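Side-chain contacts in peptide chain release factor subunit 1 (Aeropyrum pernix, PDB 3AGK), which probably directs the termination of protein synthesis when a stop codon, UAA, UAG or UGA, is reached in translation: residues Q193-D196 with E197-K201; K290-A294 with K295-M299. All coordinates share one frame; numbering follows the deposited sequence.

Contacts 1 and 2 are both local, each formed by side chains a few residues apart along the backbone, and they belong to different domains of the release factor. Contact 1 comes first in the chain, on helix 188-215 of eRF1 domain 2, the helix that links strands 162-170 and 219-226 of a mixed sheet. Contact 2 lies in eRF1 domain 3, where helix 277-294 ends and the chain turns toward strand 300-302, an outermost strand of a second mixed sheet. The centres of contacts 1 and 2 are about 48 Å apart and their nearest atoms about 34 Å apart, without touching. Contact 1 joins successive turns within a helix, whereas contact 2 closes a helix and leads into a sheet.

Contact 1: Q193-D196 with E197-K201; sequences QMVD and EFFKK
Val195 and Phe199 meet one turn apart on helix 188-215 of eRF1 domain 2, and their i to i+4 pairing forms the tightly packed side of this contact. The two side chains run alongside each other in the same direction, with Val195 CG1 placed over one face of the phenyl ring in a CH-pi contact, 3.8 Å from the Phe199 ring centroid. The methyl is displaced toward the rim, and Val195 CG1 comes within 3.6 Å of Phe199 CZ. Tyr239 meets the Phe199 ring edge-to-face, and Ala230 and Glu233 of helix 230-236 also touch this buried phenylalanine; Phe198 is buried as well, against Leu169 of strand 162-170. Beneath the side chains, regular helical bonds join the turns, among them Phe199 N to Val195 O at 2.8 Å.

The side bearing Gln193, Glu197 and Lys200 is looser and exposed to solvent. Gln193 lies alongside Glu197, yet Gln193 CG and Glu197 OE2 approach no closer than 4.1 Å, and their amide and carboxylate planes are turned 55° apart. Asp196 bridges the two environments. With CG anti to the backbone N (chi1 -178°), its carboxylate is set across the extended chain of Lys200, while Asp196 OD2 is hydrogen-bonded to Tyr239 OH. The other oxygen, Asp196 OD1, offers its syn lone pair to Lys200 NZ in a salt bridge of 3.1 Å.

Contact 2: K290-A294 with K295-M299; sequences KLHLA and KGTGM
His292 holds its imidazole anti to its own carbonyl carbon (chi1 -68°), which turns one ring face to Met299, whose chain bends at chi2 (63°). Met299 CB lies over that face, 3.8 Å from the His292 ring centroid, in a CH-pi contact displaced toward the rim. The methyl of Thr297 is modelled at the ring edge, near its plane and beside ND1, but the separation of 3.0 Å between Thr297 CG2 and His292 ND1 is too short for a comfortable contact and leaves the exact placing of the methyl doubtful.

The backbone beneath is a Schellman motif that ends helix 277-294, with Gly296, at positive phi, as the C-prime residue. Thr297 N bonds to His292 O at 3.2 Å, in the carbonyl plane and nearly straight at the hydrogen (165°). Gly296 N reaches Leu293 O from well above the carbonyl plane. On the outer surface, extended Lys295 runs alongside Leu291, with Lys295 CE 3.9 Å from Leu291 CD1. Inward, Leu293 leans on Trp354 and Phe359 of helix 352-359, while Met299 joins Leu366 by backbone hydrogen bonds.

An alanine in place of His292 would remove the imidazole and is likely to leave Met299 CB without the ring face it lies against. The cap itself rests on main-chain bonds, and the side chains laid over it meet through apolar and CH-pi contacts, with no salt bridge between them.

Contact 1: Q193-D196 with E197-K201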
loop_
_atom_site.group_PDB
_atom_site.type_symbol
_atom_site.label_atom_id
_atom_site.label_comp_id
_atom_site.label_asym_id
_atom_site.label_seq_id
_atom_site.Cartn_x
_atom_site.Cartn_y
_atom_site.Cartn_z
ATOM N N GLN A 193 10.710 -25.563 24.955
ATOM C CA GLN A 193 10.408 -26.185 23.689
ATOM C C GLN A 193 9.133 -25.593 23.102
ATOM O O GLN A 193 9.028 -25.410 21.895
ATOM C CB GLN A 193 10.264 -27.699 23.857
ATOM C CG GLN A 193 9.776 -28.369 22.605
ATOM C CD GLN A 193 10.016 -29.865 22.605
ATOM O OE1 GLN A 193 9.696 -30.542 21.631
ATOM N NE2 GLN A 193 10.587 -30.388 23.692
ATOM N N MET A 194 8.154 -25.300 23.952
ATOM C CA MET A 194 6.897 -24.736 23.467
ATOM C C MET A 194 7.124 -23.342 22.875
ATOM O O MET A 194 6.631 -23.031 21.785
ATOM C CB MET A 194 5.845 -24.678 24.576
ATOM C CG MET A 194 5.410 -26.059 25.088
ATOM S SD MET A 194 4.149 -25.975 26.379
ATOM C CE MET A 194 2.728 -25.466 25.416
ATOM N N VAL A 195 7.875 -22.507 23.588
ATOM C CA VAL A 195 8.204 -21.168 23.080
ATOM C C VAL A 195 8.968 -21.262 21.759
ATOM O O VAL A 195 8.713 -20.508 20.817
ATOM C CB VAL A 195 9.036 -20.381 24.099
ATOM C CG1 VAL A 195 9.364 -18.998 23.560
ATOM C CG2 VAL A 195 8.293 -20.282 25.410
ATOM N N ASP A 196 9.912 -22.197 21.707
ATOM C CA ASP A 196 10.644 -22.490 20.489
ATOM C C ASP A 196 9.706 -22.753 19.307
ATOM O O ASP A 196 9.881 -22.192 18.225
ATOM C CB ASP A 196 11.568 -23.688 20.698
ATOM C CG ASP A 196 12.387 -23.996 19.468
ATOM O OD1 ASP A 196 12.103 -25.016 18.815
ATOM O OD2 ASP A 196 13.297 -23.206 19.133
ATOM N N GLU A 197 8.711 -23.605 19.513
ATOM C CA GLU A 197 7.747 -23.915 18.456
ATOM C C GLU A 197 6.967 -22.668 18.028
ATOM O O GLU A 197 6.765 -22.423 16.844
ATOM C CB GLU A 197 6.765 -24.992 18.923
ATOM C CG GLU A 197 6.619 -26.146 17.951
ATOM C CD GLU A 197 7.889 -26.973 17.841
ATOM O OE1 GLU A 197 8.390 -27.153 16.705
ATOM O OE2 GLU A 197 8.388 -27.436 18.893
ATOM N N PHE A 198 6.510 -21.889 19.000
ATOM C CA PHE A 198 5.830 -20.640 18.680
ATOM C C PHE A 198 6.737 -19.673 17.864
ATOM O O PHE A 198 6.293 -19.060 16.885
ATOM C CB PHE A 198 5.258 -19.965 19.944
ATOM C CG PHE A 198 4.519 -18.684 19.651
ATOM C CD1 PHE A 198 3.294 -18.713 18.984
ATOM C CD2 PHE A 198 5.072 -17.441 20.001
ATOM C CE1 PHE A 198 2.623 -17.540 18.690
ATOM C CE2 PHE A 198 4.409 -16.249 19.718
ATOM C CZ PHE A 198 3.184 -16.294 19.056
ATOM N N PHE A 199 8.008 -19.564 18.245
ATOM C CA PHE A 199 8.930 -18.670 17.537
ATOM C C PHE A 199 9.154 -19.105 16.106
ATOM O O PHE A 199 9.374 -18.266 15.235
ATOM C CB PHE A 199 10.271 -18.556 18.262
ATOM C CG PHE A 199 10.227 -17.671 19.470
ATOM C CD1 PHE A 199 9.080 -16.914 19.755
ATOM C CD2 PHE A 199 11.314 -17.590 20.325
ATOM C CE1 PHE A 199 9.026 -16.098 20.876
ATOM C CE2 PHE A 199 11.270 -16.771 21.456
ATOM C CZ PHE A 199 10.118 -16.013 21.726
ATOM N N LYS A 200 9.107 -20.414 15.861
ATOM C CA LYS A 200 9.222 -20.929 14.503
ATOM C C LYS A 200 7.987 -20.593 13.684
ATOM O O LYS A 200 8.099 -20.249 12.515
ATOM C CB LYS A 200 9.470 -22.450 14.487
ATOM C CG LYS A 200 10.932 -22.836 14.728
ATOM C CD LYS A 200 11.090 -24.315 15.147
ATOM C CE LYS A 200 12.537 -24.597 15.552
ATOM N NZ LYS A 200 12.780 -26.000 15.997
ATOM N N LYS A 201 6.813 -20.728 14.294
ATOM C CA LYS A 201 5.571 -20.300 13.660
ATOM C C LYS A 201 5.634 -18.791 13.304
ATOM O O LYS A 201 5.356 -18.404 12.178
ATOM C CB LYS A 201 4.386 -20.590 14.582
ATOM C CG LYS A 201 3.014 -20.514 13.920
ATOM C CD LYS A 201 1.886 -20.642 14.958
ATOM C CE LYS A 201 2.270 -21.596 16.097
ATOM N NZ LYS A 201 1.355 -21.512 17.293
#

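Contact 2: K290-A294 with K295-M299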
loop_
_atom_site.group_PDB
_atom_site.type_symbol
_atom_site.label_atom_id
_atom_site.label_comp_id
_atom_site.label_asym_id
_atom_site.label_seq_id
_atom_site.Cartn_x
_atom_site.Cartn_y
_atom_site.Cartn_z
ATOM N N LYS A 290 -3.919 18.302 18.928
ATOM C CA LYS A 290 -4.830 18.004 20.028
ATOM C C LYS A 290 -4.419 18.691 21.330
ATOM O O LYS A 290 -5.269 19.139 22.093
ATOM C CB LYS A 290 -4.975 16.498 20.226
ATOM C CG LYS A 290 -6.369 16.094 20.670
ATOM C CD LYS A 290 -6.779 16.816 21.963
ATOM C CE LYS A 290 -8.275 17.070 22.038
ATOM N NZ LYS A 290 -8.615 18.012 23.143
ATOM N N LEU A 291 -3.116 18.784 21.562
ATOM C CA LEU A 291 -2.561 19.501 22.705
ATOM C C LEU A 291 -2.989 20.981 22.725
ATOM O O LEU A 291 -3.341 21.529 23.770
ATOM C CB LEU A 291 -1.032 19.394 22.673
ATOM C CG LEU A 291 -0.242 19.362 23.982
ATOM C CD1 LEU A 291 -0.937 18.476 25.001
ATOM C CD2 LEU A 291 1.188 18.883 23.738
ATOM N N HIS A 292 -2.954 21.625 21.565
ATOM C CA HIS A 292 -3.421 23.002 21.461
ATOM C C HIS A 292 -4.914 23.082 21.778
ATOM O O HIS A 292 -5.358 23.999 22.473
ATOM C CB HIS A 292 -3.145 23.587 20.068
ATOM C CG HIS A 292 -1.691 23.784 19.766
ATOM N ND1 HIS A 292 -0.900 24.685 20.449
ATOM C CD2 HIS A 292 -0.888 23.208 18.840
ATOM C CE1 HIS A 292 0.329 24.646 19.966
ATOM N NE2 HIS A 292 0.363 23.758 18.986
ATOM N N LEU A 293 -5.685 22.126 21.260
ATOM C CA LEU A 293 -7.116 22.065 21.544
ATOM C C LEU A 293 -7.354 21.940 23.035
ATOM O O LEU A 293 -8.113 22.708 23.628
ATOM C CB LEU A 293 -7.749 20.853 20.876
ATOM C CG LEU A 293 -8.320 20.963 19.473
ATOM C CD1 LEU A 293 -9.028 19.646 19.157
ATOM C CD2 LEU A 293 -9.285 22.117 19.381
ATOM N N ALA A 294 -6.701 20.946 23.626
ATOM C CA ALA A 294 -6.878 20.625 25.033
ATOM C C ALA A 294 -6.484 21.785 25.945
ATOM O O ALA A 294 -7.056 21.956 27.019
ATOM C CB ALA A 294 -6.086 19.363 25.388
ATOM N N LYS A 295 -5.516 22.587 25.515
ATOM C CA LYS A 295 -5.034 23.678 26.348
ATOM C C LYS A 295 -5.577 25.041 25.931
ATOM O O LYS A 295 -5.010 26.066 26.290
ATOM C CB LYS A 295 -3.502 23.691 26.385
ATOM C CG LYS A 295 -2.901 22.437 27.027
ATOM C CD LYS A 295 -1.380 22.391 26.918
ATOM C CE LYS A 295 -0.804 21.275 27.784
ATOM N NZ LYS A 295 0.685 21.245 27.756
ATOM N N GLY A 296 -6.679 25.049 25.185
ATOM C CA GLY A 296 -7.295 26.287 24.734
ATOM C C GLY A 296 -6.272 27.348 24.379
ATOM O O GLY A 296 -6.324 28.480 24.862
ATOM N N THR A 297 -5.340 26.974 23.513
ATOM C CA THR A 297 -4.174 27.789 23.221
ATOM C C THR A 297 -4.403 28.798 22.083
ATOM O O THR A 297 -3.667 29.779 21.963
ATOM C CB THR A 297 -2.986 26.884 22.856
ATOM O OG1 THR A 297 -1.759 27.575 23.103
ATOM C CG2 THR A 297 -3.057 26.506 21.400
ATOM N N GLY A 298 -5.415 28.546 21.251
ATOM C CA GLY A 298 -5.715 29.391 20.107
ATOM C C GLY A 298 -4.715 29.259 18.969
ATOM O O GLY A 298 -4.766 30.006 17.991
ATOM N N MET A 299 -3.802 28.303 19.088
ATOM C CA MET A 299 -2.760 28.121 18.082
ATOM C C MET A 299 -3.206 27.186 16.948
ATOM O O MET A 299 -2.386 26.526 16.309
ATOM C CB MET A 299 -1.491 27.584 18.742
ATOM C CG MET A 299 -0.208 28.192 18.209
ATOM S SD MET A 299 -0.102 29.968 18.505
ATOM C CE MET A 299 1.465 30.327 17.725
#